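Local coordinates for AlgX/AlgJ SGNH hydrolase-like domain-containing protein (Eubacterium siraeum, PDB 4NZK), which is of unknown function but, as a DHHW-family member of the SGNH hydrolase clan, may act on ester-linked groups, possibly on carbohydrates, at residues A[344-347]-A[348-352]; A[245-249]-A[250-254]; A[154-157]-A[158-162]; A[135-139]-A[140-144]. All coordinates share one frame; numbering follows the deposited sequence. Where two conformers were deposited one is given.

Overall arrangement
Four local contacts sample the mixed seven-stranded sheet and its surroundings, and along the chain they come in the order 4, 3, 2, 1. Contact 4 joins helix 126-136 to edge strand 141-142, and contact 1 ends helix 344-350, which comes after strand 328-334 of the same sheet and the short helix 335-339; they are closest by centre, about 19 Å apart. Contact 3 lies in the loop between helices 145-150 and 167-180, about 31 Å from contact 1 between centres and across the middle of the chain. Contact 2 belongs to the long excursion between strands 229-234 and 270-275, about 34 Å from contact 4 between centres. None touches another; their nearest atoms are about 9 Å apart or more.

Contact 1 (A[344-347]-A[348-352]); sequences EGIK and NNLLS
I346 and L350, one helical turn apart, cross at a slant rather than running side by side, with I346 CG2 placed 4.2 Å from L350 CD2. With CG1 at chi1 -59°, I346 CG2 falls opposite the backbone N, beside the carbonyl carbon, and the same methyl lies 4.3 Å from L351 CD1. One branch thus meets two leucines. Beyond the segment, I346 packs on Y85, Y88 and L89 of helix 83-96, and both I346 and L350 reach F331 of strand 328-334, which places this apolar side between helix and sheet.

The backbone beneath is wider than an alpha-helix: helix 344-350 ends in a pi-type turn. G345 O takes two donors, N349 N at 2.8 Å, coming from above the carbonyl plane, and L350 N at 3.2 Å, lying in it. L351 N likewise bonds I346 O, five residues back, at 2.9 Å. The missing side chain at G345 lets the N349 amide come alongside, ND2 standing 3.6 Å from G345 CA, while ND2 itself donates to I310 O. On the polar flank E344 OE1 accepts from a water 2.7 Å away, which in turn weakly accepts from N348 ND2; the E344 carboxylate is held further by Y88 OH and N84 ND2. S352 OG closes the end, donating to N348 O at 2.7 Å.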
loop_
_atom_site.group_PDB
_atom_site.type_symbol
_atom_site.label_atom_id
_atom_site.label_comp_id
_atom_site.label_asym_id
_atom_site.label_seq_id
_atom_site.Cartn_x
_atom_site.Cartn_y
_atom_site.Cartn_z
ATOM N N GLU A 344 -8.082 6.702 -11.663
ATOM C CA GLU A 344 -8.501 7.954 -12.292
ATOM C C GLU A 344 -8.127 9.153 -11.432
ATOM O O GLU A 344 -8.055 10.288 -11.933
ATOM C CB GLU A 344 -10.001 7.948 -12.595
ATOM C CG GLU A 344 -10.415 6.814 -13.533
ATOM C CD GLU A 344 -9.619 6.780 -14.850
ATOM O OE1 GLU A 344 -9.430 7.852 -15.472
ATOM O OE2 GLU A 344 -9.155 5.690 -15.270
ATOM N N GLY A 345 -7.854 8.922 -10.145
ATOM C CA GLY A 345 -7.411 10.012 -9.277
ATOM C C GLY A 345 -6.074 10.594 -9.698
ATOM O O GLY A 345 -5.742 11.765 -9.412
ATOM N N ILE A 346 -5.274 9.786 -10.366
ATOM C CA ILE A 346 -4.007 10.281 -10.838
ATOM C C ILE A 346 -4.295 11.383 -11.870
ATOM O O ILE A 346 -3.691 12.444 -11.813
ATOM C CB ILE A 346 -3.109 9.163 -11.375
ATOM C CG1 ILE A 346 -2.860 8.122 -10.255
ATOM C CG2 ILE A 346 -1.798 9.744 -11.911
ATOM C CD1 ILE A 346 -2.223 6.811 -10.737
ATOM N N LYS A 347 -5.206 11.117 -12.802
ATOM C CA LYS A 347 -5.547 12.089 -13.841
ATOM C C LYS A 347 -6.299 13.265 -13.239
ATOM O O LYS A 347 -5.943 14.411 -13.466
ATOM C CB LYS A 347 -6.399 11.426 -14.925
ATOM C CG LYS A 347 -6.850 12.410 -15.986
ATOM C CD LYS A 347 -7.760 11.801 -17.025
ATOM C CE LYS A 347 -8.195 12.910 -17.986
ATOM N NZ LYS A 347 -8.995 12.417 -19.141
ATOM N N ASN A 348 -7.285 12.980 -12.393
ATOM C CA ASN A 348 -8.176 14.046 -11.928
ATOM C C ASN A 348 -7.667 14.874 -10.796
ATOM O O ASN A 348 -8.105 16.024 -10.622
ATOM C CB ASN A 348 -9.503 13.444 -11.524
ATOM C CG ASN A 348 -10.217 12.774 -12.698
ATOM O OD1 ASN A 348 -10.058 13.173 -13.855
ATOM N ND2 ASN A 348 -10.975 11.739 -12.399
ATOM N N ASN A 349 -6.779 14.286 -9.995
ATOM C CA ASN A 349 -6.234 14.980 -8.826
ATOM C C ASN A 349 -4.762 15.344 -9.008
ATOM O O ASN A 349 -4.389 16.488 -8.884
ATOM C CB ASN A 349 -6.450 14.149 -7.559
ATOM C CG ASN A 349 -7.917 13.770 -7.329
ATOM O OD1 ASN A 349 -8.833 14.543 -7.637
ATOM N ND2 ASN A 349 -8.146 12.548 -6.812
ATOM N N LEU A 350 -3.926 14.367 -9.290
ATOM C CA LEU A 350 -2.506 14.633 -9.394
ATOM C C LEU A 350 -2.138 15.470 -10.613
ATOM O O LEU A 350 -1.250 16.297 -10.534
ATOM C CB LEU A 350 -1.696 13.331 -9.432
ATOM C CG LEU A 350 -1.438 12.683 -8.081
ATOM C CD1 LEU A 350 -2.658 12.456 -7.244
ATOM C CD2 LEU A 350 -0.645 11.402 -8.238
ATOM N N LEU A 351 -2.799 15.210 -11.740
ATOM C CA LEU A 351 -2.443 15.878 -12.978
ATOM C C LEU A 351 -3.305 17.057 -13.353
ATOM O O LEU A 351 -3.086 17.610 -14.423
ATOM C CB LEU A 351 -2.440 14.868 -14.109
ATOM C CG LEU A 351 -1.365 13.804 -13.950
ATOM C CD1 LEU A 351 -1.541 12.689 -14.970
ATOM C CD2 LEU A 351 0.030 14.406 -14.054
ATOM N N SER A 352 -4.243 17.436 -12.486
ATOM C CA SER A 352 -5.097 18.619 -12.685
ATOM C C SER A 352 -4.390 19.787 -12.043
ATOM O O SER A 352 -3.860 19.682 -10.916
ATOM C CB SER A 352 -6.473 18.415 -12.086
ATOM O OG SER A 352 -6.410 18.161 -10.689
HETATM O O HOH W 1 -11.005 10.024 -15.350
#

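Contact 2 (A[245-249]-A[250-254]); sequences TQFHS and IFVDQ
Two extended first torsions bring S249 and F247 to their partners in the following segment: with chi1 at 180°, S249 OG swings opposite its own N and forward to F251, while chi1 of -174° carries the F247 ring toward V252. S249 OG accepts from F251 N at 2.9 Å in a nearly straight bond (163° at the hydrogen). A serine oxygen taking the N-H two residues on defines an ST turn, here bending a loop between strands 229-234 and 270-275 that has no regular helix or strand of its own.

F247 meets the other limb of the bend with one end of its ring. F251 O lies near the ring plane at the edge, 3.7 Å from F247 CZ, and V252 CG2 comes in obliquely at 3.9 Å from F247 CE2. Over the centre of one face sits S249 N, 4.1 Å above the plane, so the ring is tucked under the backbone it precedes. The F251 ring is met differently: I250 CG1 lies 3.5 Å above its plane, displaced toward the rim.

Strand 229-234 holds the bend from outside, Y229 OH bonding both S249 OG and I250 N, and Y233 OH bonding S249 O. The serine hydroxyl is therefore gripped by a backbone N-H and a tyrosine hydroxyl together, which should fix its rotation and, with it, the direction of the turn.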
loop_
_atom_site.group_PDB
_atom_site.type_symbol
_atom_site.label_atom_id
_atom_site.label_comp_id
_atom_site.label_asym_id
_atom_site.label_seq_id
_atom_site.Cartn_x
_atom_site.Cartn_y
_atom_site.Cartn_z
ATOM N N THR A 245 -0.536 20.218 15.288
ATOM C CA THR A 245 0.734 20.924 15.429
ATOM C C THR A 245 1.734 20.234 16.364
ATOM O O THR A 245 2.947 20.261 16.109
ATOM C CB THR A 245 0.481 22.370 15.900
ATOM O OG1 THR A 245 -0.533 22.955 15.072
ATOM C CG2 THR A 245 1.757 23.204 15.798
ATOM N N GLN A 246 1.242 19.594 17.418
ATOM C CA GLN A 246 2.128 18.946 18.394
ATOM C C GLN A 246 2.281 17.429 18.211
ATOM O O GLN A 246 2.903 16.780 19.030
ATOM C CB GLN A 246 1.651 19.237 19.834
ATOM C CG GLN A 246 1.503 20.719 20.144
ATOM C CD GLN A 246 2.800 21.480 20.003
ATOM O OE1 GLN A 246 3.871 20.984 20.363
ATOM N NE2 GLN A 246 2.714 22.697 19.486
ATOM N N PHE A 247 1.729 16.880 17.129
ATOM C CA PHE A 247 1.749 15.463 16.919
ATOM C C PHE A 247 2.709 15.102 15.786
ATOM O O PHE A 247 2.547 15.568 14.663
ATOM C CB PHE A 247 0.351 14.942 16.627
ATOM C CG PHE A 247 0.306 13.456 16.552
ATOM C CD1 PHE A 247 0.461 12.702 17.703
ATOM C CD2 PHE A 247 0.164 12.807 15.347
ATOM C CE1 PHE A 247 0.458 11.325 17.654
ATOM C CE2 PHE A 247 0.157 11.425 15.291
ATOM C CZ PHE A 247 0.298 10.680 16.445
ATOM N N HIS A 248 3.706 14.274 16.089
ATOM C CA HIS A 248 4.799 14.055 15.138
ATOM C C HIS A 248 5.189 12.602 14.902
ATOM O O HIS A 248 6.227 12.346 14.308
ATOM C CB HIS A 248 6.025 14.882 15.569
ATOM C CG HIS A 248 5.761 16.351 15.605
ATOM N ND1 HIS A 248 5.472 17.083 14.474
ATOM C CD2 HIS A 248 5.702 17.217 16.642
ATOM C CE1 HIS A 248 5.248 18.340 14.812
ATOM N NE2 HIS A 248 5.386 18.449 16.122
ATOM N N SER A 249 4.336 11.674 15.290
ATOM C CA SER A 249 4.540 10.253 15.024
ATOM C C SER A 249 3.705 9.839 13.826
ATOM O O SER A 249 2.690 10.457 13.520
ATOM C CB SER A 249 4.097 9.408 16.222
ATOM O OG SER A 249 4.284 8.025 15.969
ATOM N N ILE A 250 4.165 8.807 13.116
ATOM C CA ILE A 250 3.321 8.187 12.086
ATOM C C ILE A 250 2.454 7.081 12.656
ATOM O O ILE A 250 1.685 6.490 11.920
ATOM C CB ILE A 250 4.102 7.650 10.864
ATOM C CG1 ILE A 250 5.033 6.528 11.294
ATOM C CG2 ILE A 250 4.783 8.793 10.138
ATOM C CD1 ILE A 250 5.659 5.856 10.094
ATOM N N PHE A 251 2.616 6.739 13.933
ATOM C CA PHE A 251 1.826 5.682 14.571
ATOM C C PHE A 251 0.795 6.317 15.457
ATOM O O PHE A 251 1.147 7.032 16.401
ATOM C CB PHE A 251 2.725 4.702 15.362
ATOM C CG PHE A 251 3.803 4.093 14.513
ATOM C CD1 PHE A 251 3.544 2.988 13.724
ATOM C CD2 PHE A 251 5.063 4.653 14.470
ATOM C CE1 PHE A 251 4.537 2.444 12.896
ATOM C CE2 PHE A 251 6.046 4.143 13.638
ATOM C CZ PHE A 251 5.786 3.010 12.856
ATOM N N VAL A 252 -0.474 6.024 15.157
ATOM C CA VAL A 252 -1.596 6.622 15.825
ATOM C C VAL A 252 -2.333 5.551 16.609
ATOM O O VAL A 252 -2.696 4.515 16.065
ATOM C CB VAL A 252 -2.523 7.271 14.778
ATOM C CG1 VAL A 252 -3.723 7.955 15.430
ATOM C CG2 VAL A 252 -1.755 8.331 14.007
ATOM N N ASP A 253 -2.618 5.817 17.870
ATOM C CA ASP A 253 -3.365 4.839 18.697
ATOM C C ASP A 253 -4.785 4.637 18.167
ATOM O O ASP A 253 -5.449 5.600 17.750
ATOM C CB ASP A 253 -3.422 5.277 20.151
ATOM C CG ASP A 253 -2.065 5.192 20.843
ATOM O OD1 ASP A 253 -1.167 4.466 20.346
ATOM O OD2 ASP A 253 -1.900 5.846 21.895
ATOM N N GLN A 254 -5.184 3.375 18.113
ATOM C CA GLN A 254 -6.476 2.983 17.603
ATOM C C GLN A 254 -7.078 1.864 18.409
ATOM O O GLN A 254 -6.345 1.042 18.984
ATOM C CB GLN A 254 -6.339 2.404 16.198
ATOM C CG GLN A 254 -5.779 3.335 15.156
ATOM C CD GLN A 254 -6.696 4.455 14.785
ATOM O OE1 GLN A 254 -7.890 4.387 15.031
ATOM N NE2 GLN A 254 -6.143 5.505 14.192
#

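Contact 3 (A[154-157]-A[158-162]); sequences NEYI and YTRTD
Y156 reaches past I157 to touch Y158 and T159, and its path can be traced atom by atom. From CB, a first torsion of -164° sends CG nearly opposite the backbone N and along the chain's onward course. CD1 and CE1 then pass Y158 O, which lies in the ring plane at the edge, 3.3 Å from Y156 CE1. CE1 also comes within 4.3 Å of T159 CA, so one edge of the ring runs beside the following backbone. At the tip, Y156 OH accepts from a water at 2.9 Å, and that water accepts from R160 NH2 at 2.8 Å, sitting in the guanidinium plane. The direct gap from Y156 OH to R160 NH2 is 4.5 Å, a gap the water bridges.

Y156 is also the centre of an inverse gamma turn, whose I157 N to E155 O bond is weak. A second water accepts from Y158 N at 2.9 Å. I157 CG1 rests 3.8 Å from Y158 CD1.

R160 NH1 bonds T71 O and D216 O, and D218 OD1 bonds both Y156 OH and R160 N. D162 opens the Asp-His-His-Trp sequence that names the family, and D162 OD2 bonds H164 ND1, consistent with the Asp-His pair of SGNH hydrolases. The water links Y156 OH to the R160 guanidinium and D218 links it to the R160 backbone N, which probably fixes the chain's course just before this signature.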
loop_
_atom_site.group_PDB
_atom_site.type_symbol
_atom_site.label_atom_id
_atom_site.label_comp_id
_atom_site.label_asym_id
_atom_site.label_seq_id
_atom_site.Cartn_x
_atom_site.Cartn_y
_atom_site.Cartn_z
ATOM N N ASN A 154 4.392 -18.602 2.956
ATOM C CA ASN A 154 4.285 -19.380 4.172
ATOM C C ASN A 154 4.263 -18.559 5.446
ATOM O O ASN A 154 3.965 -19.088 6.538
ATOM C CB ASN A 154 5.401 -20.419 4.236
ATOM C CG ASN A 154 5.237 -21.516 3.200
ATOM O OD1 ASN A 154 4.120 -21.840 2.771
ATOM N ND2 ASN A 154 6.323 -22.131 2.844
ATOM N N GLU A 155 4.597 -17.273 5.326
ATOM C CA GLU A 155 4.596 -16.366 6.430
ATOM C C GLU A 155 3.254 -15.628 6.538
ATOM O O GLU A 155 2.404 -15.734 5.656
ATOM C CB GLU A 155 5.756 -15.381 6.297
ATOM C CG GLU A 155 7.136 -16.056 6.266
ATOM C CD GLU A 155 8.196 -15.135 5.743
ATOM O OE1 GLU A 155 8.249 -13.974 6.209
ATOM O OE2 GLU A 155 8.946 -15.563 4.824
ATOM N N TYR A 156 3.061 -14.882 7.619
ATOM C CA TYR A 156 1.781 -14.196 7.879
ATOM C C TYR A 156 1.861 -12.804 7.218
ATOM O O TYR A 156 1.892 -11.758 7.873
ATOM C CB TYR A 156 1.563 -14.103 9.380
ATOM C CG TYR A 156 0.165 -13.783 9.882
ATOM C CD1 TYR A 156 -0.866 -13.370 9.037
ATOM C CD2 TYR A 156 -0.108 -13.881 11.231
ATOM C CE1 TYR A 156 -2.138 -13.094 9.534
ATOM C CE2 TYR A 156 -1.364 -13.608 11.735
ATOM C CZ TYR A 156 -2.377 -13.213 10.889
ATOM O OH TYR A 156 -3.609 -12.945 11.448
ATOM N N ILE A 157 1.844 -12.830 5.891
ATOM C CA ILE A 157 2.047 -11.628 5.096
ATOM C C ILE A 157 0.748 -10.920 4.740
ATOM O O ILE A 157 0.737 -9.713 4.450
ATOM C CB ILE A 157 2.864 -11.890 3.811
ATOM C CG1 ILE A 157 2.322 -13.083 3.037
ATOM C CG2 ILE A 157 4.337 -12.057 4.196
ATOM C CD1 ILE A 157 2.793 -13.090 1.592
ATOM N N TYR A 158 -0.354 -11.672 4.760
ATOM C CA TYR A 158 -1.674 -11.100 4.487
ATOM C C TYR A 158 -2.618 -11.368 5.647
ATOM O O TYR A 158 -2.521 -12.363 6.327
ATOM C CB TYR A 158 -2.302 -11.656 3.203
ATOM C CG TYR A 158 -1.786 -11.041 1.924
ATOM C CD1 TYR A 158 -0.666 -11.548 1.275
ATOM C CD2 TYR A 158 -2.439 -9.909 1.370
ATOM C CE1 TYR A 158 -0.202 -10.955 0.137
ATOM C CE2 TYR A 158 -1.970 -9.331 0.195
ATOM C CZ TYR A 158 -0.845 -9.874 -0.402
ATOM O OH TYR A 158 -0.280 -9.342 -1.554
ATOM N N THR A 159 -3.520 -10.431 5.890
ATOM C CA THR A 159 -4.567 -10.691 6.889
ATOM C C THR A 159 -5.621 -11.617 6.293
ATOM O O THR A 159 -5.735 -11.730 5.062
ATOM C CB THR A 159 -5.241 -9.415 7.324
ATOM O OG1 THR A 159 -5.987 -8.911 6.228
ATOM C CG2 THR A 159 -4.194 -8.391 7.779
ATOM N N ARG A 160 -6.356 -12.309 7.169
ATOM C CA ARG A 160 -7.476 -13.118 6.762
ATOM C C ARG A 160 -8.780 -12.297 6.726
ATOM O O ARG A 160 -9.712 -12.667 6.012
ATOM C CB ARG A 160 -7.696 -14.286 7.700
ATOM C CG ARG A 160 -6.616 -15.339 7.620
ATOM C CD ARG A 160 -6.935 -16.559 8.489
ATOM N NE ARG A 160 -6.732 -16.213 9.893
ATOM C CZ ARG A 160 -7.670 -15.788 10.735
ATOM N NH1 ARG A 160 -8.956 -15.711 10.407
ATOM N NH2 ARG A 160 -7.318 -15.424 11.941
ATOM N N THR A 161 -8.855 -11.215 7.504
ATOM C CA THR A 161 -10.123 -10.523 7.720
ATOM C C THR A 161 -10.121 -9.053 7.263
ATOM O O THR A 161 -11.045 -8.291 7.556
ATOM C CB THR A 161 -10.542 -10.530 9.203
ATOM O OG1 THR A 161 -9.704 -9.657 9.972
ATOM C CG2 THR A 161 -10.551 -11.966 9.788
ATOM N N ASP A 162 -9.070 -8.659 6.561
ATOM C CA ASP A 162 -8.935 -7.273 6.103
ATOM C C ASP A 162 -8.589 -7.228 4.627
ATOM O O ASP A 162 -8.066 -8.200 4.063
ATOM C CB ASP A 162 -7.893 -6.547 6.929
ATOM C CG ASP A 162 -7.927 -5.028 6.771
ATOM O OD1 ASP A 162 -9.001 -4.389 6.979
ATOM O OD2 ASP A 162 -6.832 -4.469 6.504
HETATM O O HOH W 2 -0.471 -14.588 4.888
HETATM O O HOH W 3 -4.554 -15.374 12.632
#

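Contact 4 (A[135-139]-A[140-144]); sequences NKLVN and VINVD. With EDO (1,2-ethanediol), chain D.
The turn leading from helix 126-136 into edge strand 141-142 folds L137 back onto V140, at the point where a beta-alpha-beta crossover from strand 101-107 is completed. L137 CD1 lies 4.0 Å from V140 CG1, and L137 CD2 comes to 4.1 Å from V140 CB. Both branches of the leucine thus bear on the valine. A first torsion of 175° turns V140 CG1 opposite its backbone N and toward the leucine, while V140 CG2 faces back along the turn, 3.7 Å from V138 O.

The chain reverses at N139, whose backbone takes left-handed helical values (phi 58°, psi 31°). V138 O and V140 N are 3.2 Å apart, but the angle is too poor for a hydrogen bond, so the bend is not closed by a bond between these two atoms. Strand 141-142 then runs parallel to strand 101-107, joining it through backbone bonds of I141 and V143, and forms one edge of the mixed sheet. N142 points toward segment 135-139, with OD1 4.3 Å from L137 CD1, and that oxygen accepts from N104 ND2.

N90 of helix 83-96 clasps the other limb, taking V138 N on OD1 and giving ND2 to K136 O. Further out, K136 NZ donates to O2 of a 1,2-ethanediol at 2.8 Å, probably picked up from the crystallisation liquor, and is also bonded to S132 OG. At the far end D144 OD1 accepts from A147 N, the aspartate being the N-cap of helix 145-150.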
loop_
_atom_site.group_PDB
_atom_site.type_symbol
_atom_site.label_atom_id
_atom_site.label_comp_id
_atom_site.label_asym_id
_atom_site.label_seq_id
_atom_site.Cartn_x
_atom_site.Cartn_y
_atom_site.Cartn_z
ATOM N N ASN A 135 4.247 -3.414 -18.961
ATOM C CA ASN A 135 4.555 -3.415 -20.376
ATOM C C ASN A 135 4.207 -2.090 -21.032
ATOM O O ASN A 135 4.707 -1.800 -22.116
ATOM C CB ASN A 135 3.811 -4.546 -21.080
ATOM C CG ASN A 135 4.336 -5.918 -20.693
ATOM O OD1 ASN A 135 5.502 -6.085 -20.348
ATOM N ND2 ASN A 135 3.467 -6.910 -20.782
ATOM N N LYS A 136 3.334 -1.303 -20.407
ATOM C CA LYS A 136 2.877 -0.042 -20.985
ATOM C C LYS A 136 3.614 1.165 -20.429
ATOM O O LYS A 136 3.408 2.311 -20.901
ATOM C CB LYS A 136 1.361 0.096 -20.727
ATOM C CG LYS A 136 0.536 -0.890 -21.529
ATOM C CD LYS A 136 -0.893 -1.029 -21.049
ATOM C CE LYS A 136 -1.714 -1.984 -21.913
ATOM N NZ LYS A 136 -1.143 -3.383 -21.966
ATOM N N LEU A 137 4.494 0.949 -19.448
ATOM C CA LEU A 137 5.247 2.051 -18.836
ATOM C C LEU A 137 6.349 2.539 -19.733
ATOM O O LEU A 137 6.980 1.748 -20.442
ATOM C CB LEU A 137 5.873 1.624 -17.529
ATOM C CG LEU A 137 4.892 1.297 -16.421
ATOM C CD1 LEU A 137 5.674 0.711 -15.249
ATOM C CD2 LEU A 137 4.021 2.478 -16.023
ATOM N N VAL A 138 6.586 3.855 -19.693
ATOM C CA VAL A 138 7.651 4.517 -20.438
ATOM C C VAL A 138 8.472 5.349 -19.444
ATOM O O VAL A 138 7.973 6.302 -18.840
ATOM C CB VAL A 138 7.104 5.429 -21.537
ATOM C CG1 VAL A 138 8.237 6.188 -22.219
ATOM C CG2 VAL A 138 6.316 4.622 -22.539
ATOM N N ASN A 139 9.740 4.955 -19.271
ATOM C CA ASN A 139 10.678 5.612 -18.373
ATOM C C ASN A 139 10.215 5.666 -16.907
ATOM O O ASN A 139 10.544 6.569 -16.153
ATOM C CB ASN A 139 11.033 7.001 -18.866
ATOM C CG ASN A 139 11.688 6.983 -20.200
ATOM O OD1 ASN A 139 12.478 6.079 -20.487
ATOM N ND2 ASN A 139 11.355 7.977 -21.059
ATOM N N VAL A 140 9.456 4.654 -16.533
ATOM C CA VAL A 140 9.033 4.431 -15.156
ATOM C C VAL A 140 9.613 3.081 -14.754
ATOM O O VAL A 140 9.455 2.098 -15.486
ATOM C CB VAL A 140 7.497 4.456 -14.996
ATOM C CG1 VAL A 140 7.056 4.102 -13.593
ATOM C CG2 VAL A 140 6.982 5.831 -15.356
ATOM N N ILE A 141 10.245 3.031 -13.592
ATOM C CA ILE A 141 10.917 1.808 -13.128
ATOM C C ILE A 141 9.929 0.878 -12.452
ATOM O O ILE A 141 9.321 1.236 -11.466
ATOM C CB ILE A 141 12.018 2.183 -12.118
ATOM C CG1 ILE A 141 13.035 3.115 -12.791
ATOM C CG2 ILE A 141 12.670 0.945 -11.543
ATOM C CD1 ILE A 141 13.920 3.827 -11.804
ATOM N N ASN A 142 9.779 -0.323 -12.973
ATOM C CA ASN A 142 8.833 -1.264 -12.405
ATOM C C ASN A 142 9.504 -2.049 -11.300
ATOM O O ASN A 142 10.595 -2.536 -11.465
ATOM C CB ASN A 142 8.276 -2.242 -13.439
ATOM C CG ASN A 142 7.147 -3.066 -12.847
ATOM O OD1 ASN A 142 6.129 -2.502 -12.434
ATOM N ND2 ASN A 142 7.336 -4.364 -12.746
ATOM N N VAL A 143 8.813 -2.179 -10.178
ATOM C CA VAL A 143 9.302 -2.952 -9.052
ATOM C C VAL A 143 8.419 -4.218 -8.945
ATOM O O VAL A 143 7.205 -4.118 -8.932
ATOM C CB VAL A 143 9.198 -2.155 -7.737
ATOM C CG1 VAL A 143 9.709 -2.958 -6.553
ATOM C CG2 VAL A 143 9.885 -0.827 -7.837
ATOM N N ASP A 144 9.051 -5.386 -8.891
ATOM C CA ASP A 144 8.332 -6.650 -8.854
ATOM C C ASP A 144 7.944 -7.051 -7.434
ATOM O O ASP A 144 8.506 -7.979 -6.827
ATOM C CB ASP A 144 9.120 -7.752 -9.538
ATOM C CG ASP A 144 8.256 -8.938 -9.945
ATOM O OD1 ASP A 144 7.078 -9.061 -9.487
ATOM O OD2 ASP A 144 8.804 -9.767 -10.730
HETATM C C1 EDO D . -1.390 -4.818 -25.970
HETATM O O1 EDO D . 0.046 -5.035 -25.810
HETATM C C2 EDO D . -2.193 -5.635 -24.945
HETATM O O2 EDO D . -2.641 -4.808 -23.830
#